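Local coordinates for protein N-alpha-acetyltransferase 35, NatC auxiliary subunit (Saccharomyces cerevisiae, PDB 6YGA) that serves as an auxiliary subunit of the NatC N-terminal acetyltransferase, which acetylates the N-terminal methionine of the L-A virus Gag protein, at residues V430-Q433 with V434-S437; Q668-S671 with L672-Y675; K677-H680 with T681-L685. All blocks are in the same frame, centred on the assembly; numbering follows the deposited sequence.

Contact 1: residues V430-Q433 with V434-S437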
ATOM      1  N   VAL B 430     -38.089  -0.525  -1.430  1.00 56.00           N
ATOM      2  CA  VAL B 430     -38.988   0.611  -1.267  1.00 59.39           C
ATOM      3  C   VAL B 430     -39.374   1.224  -2.610  1.00 62.84           C
ATOM      4  O   VAL B 430     -39.982   2.298  -2.644  1.00 64.59           O
ATOM      5  CB  VAL B 430     -38.385   1.673  -0.330  1.00 57.93           C
ATOM      6  CG1 VAL B 430     -38.116   1.079   1.044  1.00 60.20           C
ATOM      7  CG2 VAL B 430     -37.110   2.254  -0.924  1.00 51.32           C
ATOM      8  N   ASN B 431     -39.018   0.569  -3.718  1.00 66.31           N
ATOM      9  CA  ASN B 431     -39.468   0.951  -5.057  1.00 68.73           C
ATOM     10  C   ASN B 431     -39.036   2.372  -5.428  1.00 66.65           C
ATOM     11  O   ASN B 431     -39.771   3.114  -6.083  1.00 67.30           O
ATOM     12  CB  ASN B 431     -40.987   0.788  -5.189  1.00 75.28           C
ATOM     13  CG  ASN B 431     -41.421  -0.670  -5.225  1.00 81.93           C
ATOM     14  OD1 ASN B 431     -40.736  -1.522  -5.794  1.00 85.23           O
ATOM     15  ND2 ASN B 431     -42.569  -0.960  -4.623  1.00 85.87           N
ATOM     16  N   SER B 432     -37.830   2.758  -5.009  1.00 61.31           N
ATOM     17  CA  SER B 432     -37.243   4.046  -5.383  1.00 60.31           C
ATOM     18  C   SER B 432     -36.292   3.776  -6.545  1.00 57.13           C
ATOM     19  O   SER B 432     -35.097   3.548  -6.356  1.00 54.65           O
ATOM     20  CB  SER B 432     -36.531   4.696  -4.201  1.00 61.87           C
ATOM     21  OG  SER B 432     -36.132   6.018  -4.520  1.00 64.63           O
ATOM     22  N   GLN B 433     -36.835   3.811  -7.766  1.00 55.39           N
ATOM     23  CA  GLN B 433     -36.124   3.299  -8.932  1.00 52.26           C
ATOM     24  C   GLN B 433     -35.075   4.261  -9.481  1.00 50.21           C
ATOM     25  O   GLN B 433     -34.128   3.812 -10.134  1.00 49.64           O
ATOM     26  CB  GLN B 433     -37.128   2.937 -10.028  1.00 50.32           C
ATOM     27  CG  GLN B 433     -38.029   1.761  -9.657  1.00 53.03           C
ATOM     28  CD  GLN B 433     -37.241   0.531  -9.228  1.00 54.48           C
ATOM     29  OE1 GLN B 433     -36.312   0.101  -9.913  1.00 57.49           O
ATOM     30  NE2 GLN B 433     -37.608  -0.037  -8.090  1.00 46.89           N
ATOM     31  N   VAL B 434     -35.210   5.563  -9.234  1.00 47.80           N
ATOM     32  CA  VAL B 434     -34.188   6.503  -9.687  1.00 43.46           C
ATOM     33  C   VAL B 434     -32.889   6.292  -8.915  1.00 41.13           C
ATOM     34  O   VAL B 434     -31.813   6.150  -9.507  1.00 38.37           O
ATOM     35  CB  VAL B 434     -34.693   7.952  -9.559  1.00 44.25           C
ATOM     36  CG1 VAL B 434     -33.617   8.940  -9.985  1.00 40.87           C
ATOM     37  CG2 VAL B 434     -35.956   8.148 -10.389  1.00 45.81           C
ATOM     38  N   TYR B 435     -32.971   6.252  -7.582  1.00 41.49           N
ATOM     39  CA  TYR B 435     -31.770   6.008  -6.787  1.00 41.22           C
ATOM     40  C   TYR B 435     -31.267   4.581  -6.972  1.00 43.55           C
ATOM     41  O   TYR B 435     -30.055   4.345  -6.989  1.00 44.57           O
ATOM     42  CB  TYR B 435     -32.036   6.300  -5.311  1.00 40.48           C
ATOM     43  CG  TYR B 435     -32.490   7.716  -5.050  1.00 42.36           C
ATOM     44  CD1 TYR B 435     -31.653   8.792  -5.313  1.00 42.65           C
ATOM     45  CD2 TYR B 435     -33.756   7.978  -4.544  1.00 45.29           C
ATOM     46  CE1 TYR B 435     -32.065  10.089  -5.082  1.00 44.37           C
ATOM     47  CE2 TYR B 435     -34.177   9.272  -4.309  1.00 46.93           C
ATOM     48  CZ  TYR B 435     -33.326  10.324  -4.581  1.00 47.70           C
ATOM     49  OH  TYR B 435     -33.731  11.618  -4.350  1.00 53.49           O
ATOM     50  N   CYS B 436     -32.185   3.619  -7.112  1.00 45.51           N
ATOM     51  CA  CYS B 436     -31.786   2.254  -7.443  1.00 48.07           C
ATOM     52  C   CYS B 436     -31.002   2.216  -8.751  1.00 47.49           C
ATOM     53  O   CYS B 436     -29.992   1.510  -8.859  1.00 47.14           O
ATOM     54  CB  CYS B 436     -33.023   1.355  -7.517  1.00 52.00           C
ATOM     55  SG  CYS B 436     -32.721  -0.367  -7.980  1.00 57.68           S
ATOM     56  N   SER B 437     -31.432   2.997  -9.746  1.00 45.45           N
ATOM     57  CA  SER B 437     -30.735   3.026 -11.029  1.00 44.82           C
ATOM     58  C   SER B 437     -29.322   3.585 -10.879  1.00 42.07           C
ATOM     59  O   SER B 437     -28.357   3.004 -11.387  1.00 40.34           O
ATOM     60  CB  SER B 437     -31.542   3.840 -12.042  1.00 48.37           C
ATOM     61  OG  SER B 437     -30.748   4.246 -13.143  1.00 53.62           O
TER
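The short reversal between helices 406-429 and 433-456, where Ser-432 meets Tyr-435 and Cys-436, illustrates how one helix can end and the next begin within a few residues. A Schellman motif finishes the first: Asn-431, with positive phi, is its C-prime residue, and Ser-432 N reaches back to Phe-427 O. Ser-432 is then the N-cap of the second, although its hydroxyl makes no capping bond. With OG anti to the backbone N (chi1 -172°), that hydroxyl instead lies at the edge of the Tyr-435 ring, near its plane, 3.1 Å from Tyr-435 CD2. The helix's own i to i+4 bonds begin at once: Cys-436 N donates to Ser-432 O at 3.0 Å and Ser-437 N to Gln-433 O at 2.8 Å. Gln-433, exposed, bends at its second torsion, which leaves OE1 4.1 Å from Cys-436 SG, a loose approach. Cys-436 is buried against Gln-424 and Phe-427 of helix 406-429. Tyr-435 reaches the Phe-427 ring on that helix and Ile-388 of helix 386-402, while helix 360-372 receives Val-434 at Val-368 and Tyr-435 at Tyr-364 and Leu-365.

Contact 2: residues Q668-S671 with L672-Y675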
ATOM      1  N   GLN B 668      -8.159  17.794 -18.128  1.00 44.34           N
ATOM      2  CA  GLN B 668      -8.190  17.641 -19.580  1.00 47.37           C
ATOM      3  C   GLN B 668      -6.923  16.968 -20.094  1.00 46.85           C
ATOM      4  O   GLN B 668      -6.990  16.015 -20.878  1.00 48.19           O
ATOM      5  CB  GLN B 668      -8.394  19.003 -20.247  1.00 53.61           C
ATOM      6  CG  GLN B 668      -8.541  18.933 -21.760  1.00 57.41           C
ATOM      7  CD  GLN B 668      -8.632  20.302 -22.399  1.00 61.39           C
ATOM      8  OE1 GLN B 668      -8.418  21.322 -21.744  1.00 64.03           O
ATOM      9  NE2 GLN B 668      -8.952  20.334 -23.688  1.00 62.70           N
ATOM     10  N   GLU B 669      -5.755  17.442 -19.651  1.00 45.81           N
ATOM     11  CA  GLU B 669      -4.500  16.853 -20.106  1.00 47.49           C
ATOM     12  C   GLU B 669      -4.378  15.393 -19.673  1.00 46.39           C
ATOM     13  O   GLU B 669      -3.961  14.537 -20.462  1.00 46.43           O
ATOM     14  CB  GLU B 669      -3.313  17.666 -19.585  1.00 52.04           C
ATOM     15  CG  GLU B 669      -3.327  19.153 -19.934  1.00 57.55           C
ATOM     16  CD  GLU B 669      -3.898  20.014 -18.822  1.00 60.66           C
ATOM     17  OE1 GLU B 669      -4.965  19.660 -18.278  1.00 60.05           O
ATOM     18  OE2 GLU B 669      -3.277  21.045 -18.486  1.00 61.83           O
ATOM     19  N   LEU B 670      -4.739  15.089 -18.422  1.00 44.00           N
ATOM     20  CA  LEU B 670      -4.592  13.723 -17.922  1.00 42.18           C
ATOM     21  C   LEU B 670      -5.537  12.763 -18.635  1.00 40.03           C
ATOM     22  O   LEU B 670      -5.168  11.615 -18.908  1.00 40.91           O
ATOM     23  CB  LEU B 670      -4.824  13.683 -16.409  1.00 40.93           C
ATOM     24  CG  LEU B 670      -3.775  14.376 -15.531  1.00 40.16           C
ATOM     25  CD1 LEU B 670      -4.308  14.655 -14.129  1.00 40.00           C
ATOM     26  CD2 LEU B 670      -2.501  13.551 -15.455  1.00 37.38           C
ATOM     27  N   SER B 671      -6.755  13.208 -18.951  1.00 37.13           N
ATOM     28  CA  SER B 671      -7.685  12.327 -19.651  1.00 39.13           C
ATOM     29  C   SER B 671      -7.232  12.081 -21.085  1.00 40.01           C
ATOM     30  O   SER B 671      -7.387  10.972 -21.609  1.00 42.03           O
ATOM     31  CB  SER B 671      -9.102  12.901 -19.613  1.00 38.35           C
ATOM     32  OG  SER B 671      -9.178  14.140 -20.296  1.00 42.73           O
ATOM     33  N   LEU B 672      -6.667  13.101 -21.736  1.00 37.48           N
ATOM     34  CA  LEU B 672      -6.089  12.898 -23.060  1.00 41.18           C
ATOM     35  C   LEU B 672      -4.924  11.921 -22.996  1.00 47.41           C
ATOM     36  O   LEU B 672      -4.805  11.018 -23.833  1.00 50.03           O
ATOM     37  CB  LEU B 672      -5.636  14.234 -23.649  1.00 41.06           C
ATOM     38  CG  LEU B 672      -6.745  15.189 -24.094  1.00 40.12           C
ATOM     39  CD1 LEU B 672      -6.161  16.522 -24.528  1.00 39.04           C
ATOM     40  CD2 LEU B 672      -7.565  14.569 -25.217  1.00 37.69           C
ATOM     41  N   GLU B 673      -4.055  12.086 -21.996  1.00 48.83           N
ATOM     42  CA  GLU B 673      -2.917  11.189 -21.838  1.00 48.02           C
ATOM     43  C   GLU B 673      -3.379   9.755 -21.614  1.00 43.78           C
ATOM     44  O   GLU B 673      -2.765   8.810 -22.120  1.00 45.66           O
ATOM     45  CB  GLU B 673      -2.041  11.672 -20.680  1.00 51.59           C
ATOM     46  CG  GLU B 673      -0.836  10.798 -20.379  1.00 55.40           C
ATOM     47  CD  GLU B 673      -0.021  11.319 -19.207  1.00 58.26           C
ATOM     48  OE1 GLU B 673      -0.217  12.490 -18.816  1.00 58.23           O
ATOM     49  OE2 GLU B 673       0.810  10.553 -18.671  1.00 57.88           O
ATOM     50  N   TYR B 674      -4.472   9.578 -20.871  1.00 41.13           N
ATOM     51  CA  TYR B 674      -5.019   8.243 -20.651  1.00 40.12           C
ATOM     52  C   TYR B 674      -5.475   7.605 -21.960  1.00 40.38           C
ATOM     53  O   TYR B 674      -5.081   6.478 -22.284  1.00 39.38           O
ATOM     54  CB  TYR B 674      -6.177   8.316 -19.657  1.00 37.78           C
ATOM     55  CG  TYR B 674      -7.039   7.077 -19.639  1.00 37.02           C
ATOM     56  CD1 TYR B 674      -6.589   5.908 -19.040  1.00 37.84           C
ATOM     57  CD2 TYR B 674      -8.301   7.073 -20.218  1.00 37.01           C
ATOM     58  CE1 TYR B 674      -7.365   4.771 -19.018  1.00 35.17           C
ATOM     59  CE2 TYR B 674      -9.089   5.938 -20.201  1.00 39.53           C
ATOM     60  CZ  TYR B 674      -8.613   4.790 -19.598  1.00 39.83           C
ATOM     61  OH  TYR B 674      -9.386   3.654 -19.572  1.00 42.15           O
ATOM     62  N   TYR B 675      -6.313   8.308 -22.727  1.00 39.35           N
ATOM     63  CA  TYR B 675      -6.819   7.728 -23.968  1.00 42.34           C
ATOM     64  C   TYR B 675      -5.709   7.539 -24.992  1.00 43.87           C
ATOM     65  O   TYR B 675      -5.768   6.610 -25.805  1.00 43.58           O
ATOM     66  CB  TYR B 675      -7.943   8.592 -24.542  1.00 38.76           C
ATOM     67  CG  TYR B 675      -9.254   8.388 -23.825  1.00 36.78           C
ATOM     68  CD1 TYR B 675     -10.032   7.264 -24.071  1.00 38.93           C
ATOM     69  CD2 TYR B 675      -9.709   9.309 -22.891  1.00 36.11           C
ATOM     70  CE1 TYR B 675     -11.233   7.067 -23.409  1.00 39.68           C
ATOM     71  CE2 TYR B 675     -10.907   9.121 -22.227  1.00 36.09           C
ATOM     72  CZ  TYR B 675     -11.663   8.000 -22.489  1.00 38.41           C
ATOM     73  OH  TYR B 675     -12.855   7.811 -21.827  1.00 39.82           O
TER
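Gln-668 O, in the opening turn of helix 668-701, has two polar groups drawn close to it. Leu-672 N donates to it at 3.1 Å, and Ser-671 OG stands 2.9 Å from the same Gln-668 O. Val-667 O lies within reach of the same hydroxyl. What places OG there is the first torsion of Ser-671 (chi1 63°), which sets the hydroxyl between the backbone N and the carbonyl carbon and turns it back toward the helix start. Leu-672 adds carbon to the surroundings of this carbonyl, its CG lying 3.3 Å from Gln-668 O.

Ser-671 O, about one turn on, has a different second neighbour: a ring edge rather than a hydroxyl. Tyr-675 N donates to it in a nearly straight bond (169° at the hydrogen), and the ring of the same tyrosine brings CD2 within 3.1 Å of Ser-671 O, so that the oxygen sits at the ring edge, near its plane. The neighbouring Tyr-674 directs its own edge at Tyr-675: Tyr-674 CD2 stands 3.7 Å above the Tyr-675 ring, over its centre. On another side of the helix Leu-670 and Glu-673 run alongside each other in the same direction, Leu-670 CD2 coming 4.2 Å from Glu-673 OE1; the extended glutamate chain carries its carboxylate outward.

Tyr-675 is buried against Ile-644 and Ile-647 of helix 619-653, and its hydroxyl bonds to that of Tyr-540 on helix 511-564. Ser-671 and Gln-668 rest on Ile-651 of helix 619-653, whereas Leu-670 packs on Leu-332 and Arg-335 in the loop between helices 319-328 and 337-347, and Tyr-674 meets Trp-719 edge-to-face in the loop between strands 708-713 and 724-729.

Contact 3: residues K677-H680 with T681-L685. With EDO (1,2-ethanediol), chain C.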
ATOM      1  N   LYS B 677      -2.686   6.581 -24.121  1.00 45.21           N
ATOM      2  CA  LYS B 677      -2.139   5.301 -23.682  1.00 43.37           C
ATOM      3  C   LYS B 677      -3.069   4.152 -24.045  1.00 42.38           C
ATOM      4  O   LYS B 677      -2.610   3.058 -24.394  1.00 43.76           O
ATOM      5  CB  LYS B 677      -1.884   5.323 -22.175  1.00 44.07           C
ATOM      6  CG  LYS B 677      -0.784   6.276 -21.751  1.00 46.54           C
ATOM      7  CD  LYS B 677      -0.538   6.220 -20.254  1.00 49.46           C
ATOM      8  CE  LYS B 677       0.747   6.951 -19.892  1.00 52.00           C
ATOM      9  NZ  LYS B 677       0.971   6.995 -18.423  1.00 54.15           N
ATOM     10  N   LEU B 678      -4.381   4.379 -23.973  1.00 38.22           N
ATOM     11  CA  LEU B 678      -5.318   3.331 -24.355  1.00 38.78           C
ATOM     12  C   LEU B 678      -5.217   3.030 -25.846  1.00 39.48           C
ATOM     13  O   LEU B 678      -5.307   1.869 -26.261  1.00 37.50           O
ATOM     14  CB  LEU B 678      -6.739   3.735 -23.971  1.00 38.70           C
ATOM     15  CG  LEU B 678      -7.782   2.619 -23.917  1.00 39.51           C
ATOM     16  CD1 LEU B 678      -7.363   1.526 -22.945  1.00 38.85           C
ATOM     17  CD2 LEU B 678      -9.120   3.209 -23.521  1.00 39.23           C
ATOM     18  N   LYS B 679      -5.016   4.064 -26.665  1.00 39.72           N
ATOM     19  CA  LYS B 679      -4.860   3.852 -28.100  1.00 41.53           C
ATOM     20  C   LYS B 679      -3.595   3.060 -28.402  1.00 41.36           C
ATOM     21  O   LYS B 679      -3.593   2.199 -29.290  1.00 40.20           O
ATOM     22  CB  LYS B 679      -4.836   5.192 -28.832  1.00 43.18           C
ATOM     23  CG  LYS B 679      -4.824   5.057 -30.342  1.00 47.32           C
ATOM     24  CD  LYS B 679      -4.358   6.335 -31.018  1.00 49.75           C
ATOM     25  CE  LYS B 679      -5.223   7.519 -30.632  1.00 49.08           C
ATOM     26  NZ  LYS B 679      -4.850   8.735 -31.401  1.00 50.44           N
ATOM     27  N   HIS B 680      -2.511   3.336 -27.671  1.00 43.38           N
ATOM     28  CA  HIS B 680      -1.271   2.589 -27.857  1.00 45.07           C
ATOM     29  C   HIS B 680      -1.477   1.104 -27.583  1.00 40.97           C
ATOM     30  O   HIS B 680      -1.028   0.254 -28.361  1.00 41.24           O
ATOM     31  CB  HIS B 680      -0.174   3.154 -26.952  1.00 51.52           C
ATOM     32  CG  HIS B 680       0.341   4.495 -27.380  1.00 63.77           C
ATOM     33  ND1 HIS B 680       1.020   5.339 -26.527  1.00 67.04           N
ATOM     34  CD2 HIS B 680       0.284   5.134 -28.573  1.00 67.71           C
ATOM     35  CE1 HIS B 680       1.355   6.442 -27.175  1.00 68.59           C
ATOM     36  NE2 HIS B 680       0.920   6.343 -28.419  1.00 68.04           N
ATOM     37  N   THR B 681      -2.162   0.775 -26.486  1.00 39.04           N
ATOM     38  CA  THR B 681      -2.422  -0.625 -26.157  1.00 40.38           C
ATOM     39  C   THR B 681      -3.273  -1.299 -27.228  1.00 42.79           C
ATOM     40  O   THR B 681      -3.007  -2.446 -27.610  1.00 44.79           O
ATOM     41  CB  THR B 681      -3.101  -0.719 -24.788  1.00 37.47           C
ATOM     42  OG1 THR B 681      -2.149  -0.418 -23.760  1.00 37.89           O
ATOM     43  CG2 THR B 681      -3.675  -2.111 -24.556  1.00 33.85           C
ATOM     44  N   SER B 682      -4.294  -0.597 -27.729  1.00 40.35           N
ATOM     45  CA  SER B 682      -5.144  -1.155 -28.778  1.00 38.58           C
ATOM     46  C   SER B 682      -4.325  -1.536 -30.005  1.00 37.67           C
ATOM     47  O   SER B 682      -4.448  -2.653 -30.522  1.00 38.67           O
ATOM     48  CB  SER B 682      -6.238  -0.153 -29.149  1.00 40.29           C
ATOM     49  OG  SER B 682      -7.002   0.213 -28.011  1.00 38.39           O
ATOM     50  N   LYS B 683      -3.479  -0.621 -30.483  1.00 38.64           N
ATOM     51  CA  LYS B 683      -2.623  -0.928 -31.626  1.00 41.74           C
ATOM     52  C   LYS B 683      -1.701  -2.106 -31.328  1.00 40.56           C
ATOM     53  O   LYS B 683      -1.476  -2.961 -32.193  1.00 43.91           O
ATOM     54  CB  LYS B 683      -1.804   0.301 -32.018  1.00 44.36           C
ATOM     55  CG  LYS B 683      -2.626   1.490 -32.481  1.00 47.20           C
ATOM     56  CD  LYS B 683      -1.732   2.687 -32.771  1.00 50.01           C
ATOM     57  CE  LYS B 683      -2.528   3.859 -33.318  1.00 51.17           C
ATOM     58  NZ  LYS B 683      -1.659   5.049 -33.525  1.00 51.53           N
ATOM     59  N   ALA B 684      -1.158  -2.170 -30.109  1.00 35.55           N
ATOM     60  CA  ALA B 684      -0.239  -3.250 -29.764  1.00 37.21           C
ATOM     61  C   ALA B 684      -0.937  -4.603 -29.757  1.00 37.83           C
ATOM     62  O   ALA B 684      -0.315  -5.621 -30.086  1.00 38.88           O
ATOM     63  CB  ALA B 684       0.407  -2.979 -28.407  1.00 37.61           C
ATOM     64  N   LEU B 685      -2.217  -4.636 -29.384  1.00 33.60           N
ATOM     65  CA  LEU B 685      -2.965  -5.888 -29.403  1.00 37.07           C
ATOM     66  C   LEU B 685      -3.078  -6.441 -30.818  1.00 38.96           C
ATOM     67  O   LEU B 685      -2.932  -7.649 -31.034  1.00 41.82           O
ATOM     68  CB  LEU B 685      -4.354  -5.672 -28.798  1.00 33.86           C
ATOM     69  CG  LEU B 685      -4.451  -5.464 -27.286  1.00 31.66           C
ATOM     70  CD1 LEU B 685      -5.767  -4.794 -26.938  1.00 30.05           C
ATOM     71  CD2 LEU B 685      -4.324  -6.791 -26.555  1.00 30.43           C
TER
HETATM   72  C1  EDO C 812      -4.767   7.088 -34.942  1.00 69.37           C
HETATM   73  O1  EDO C 812      -5.460   8.176 -34.321  1.00 68.46           O
HETATM   74  C2  EDO C 812      -3.369   7.538 -35.349  1.00 70.31           C
HETATM   75  O2  EDO C 812      -2.598   7.852 -34.183  1.00 71.62           O
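Leu-678 and Ser-682 form the close, buried side of this helical stretch, while Lys-679 and Lys-683 form its looser side, where long chains reach for a small bound molecule. On the inner side Leu-678 O accepts twice from one residue: Ser-682 N lies 3.0 Å from Leu-678 O, and Ser-682 OG 2.9 Å from the same oxygen. The two donors approach from opposite faces of the carbonyl plane. The arrangement follows from the serine's first torsion (chi1 -57°), which keeps OG beside its own backbone N and directs it back down the helix, so the buried hydroxyl is satisfied without leaving the helix.

Such a hydroxyl, returned to the carbonyl four residues earlier, is a familiar device on buried helix faces. Here the helix is 668-701, part of the NAA35-like TPR-repeat region. Leu-678 packs on Ile-547 and Leu-551 of helix 511-564, and both it and Ser-682 touch Ile-644 of helix 619-653. A further side is bound by the C-terminal hairpin: Thr-681 OG1 bonds to Trp-719 N and His-680 ND1 to Glu-717 O, both in its connecting loop.

On the looser side Lys-679 and Lys-683 run side by side in the same direction, with Lys-679 CD 3.8 Å from Lys-683 CE. Lys-683 is exposed and fully extended beyond CG; Lys-679, along the margin of helix 619-653, bends at its third torsion (chi3 -57°), which turns NZ toward O1 of a 1,2-ethanediol, probably from the crystallisation liquor. Lys-679 NZ donates a hydrogen bond to O1 of the diol at 3.0 Å and Lys-683 NZ one to its O2, also at 3.0 Å, with 5.3 Å between the two NZ atoms. Asp-645 on helix 619-653 also bonds the diol and forms a salt bridge with Lys-679, which would offset part of the gathered positive charge.

Followed from the N terminus, the three contacts come in series, and none nests within or crosses another. Contact 1 comes first and is the only one at a chain reversal, closing the short turn from helix 406-429 into helix 433-456. More than 200 residues later, contacts 2 and 3 occupy successive parts of one helix, 668-701, separated by a single residue and with centres about 14 Å apart; neither closes a loop. Contact 1 lies apart from both, its centre about 34 Å from that of contact 2. Contacts 2 and 3 share helices 511-564 and 619-653 as neighbours, and together tie them to the C-terminal hairpin.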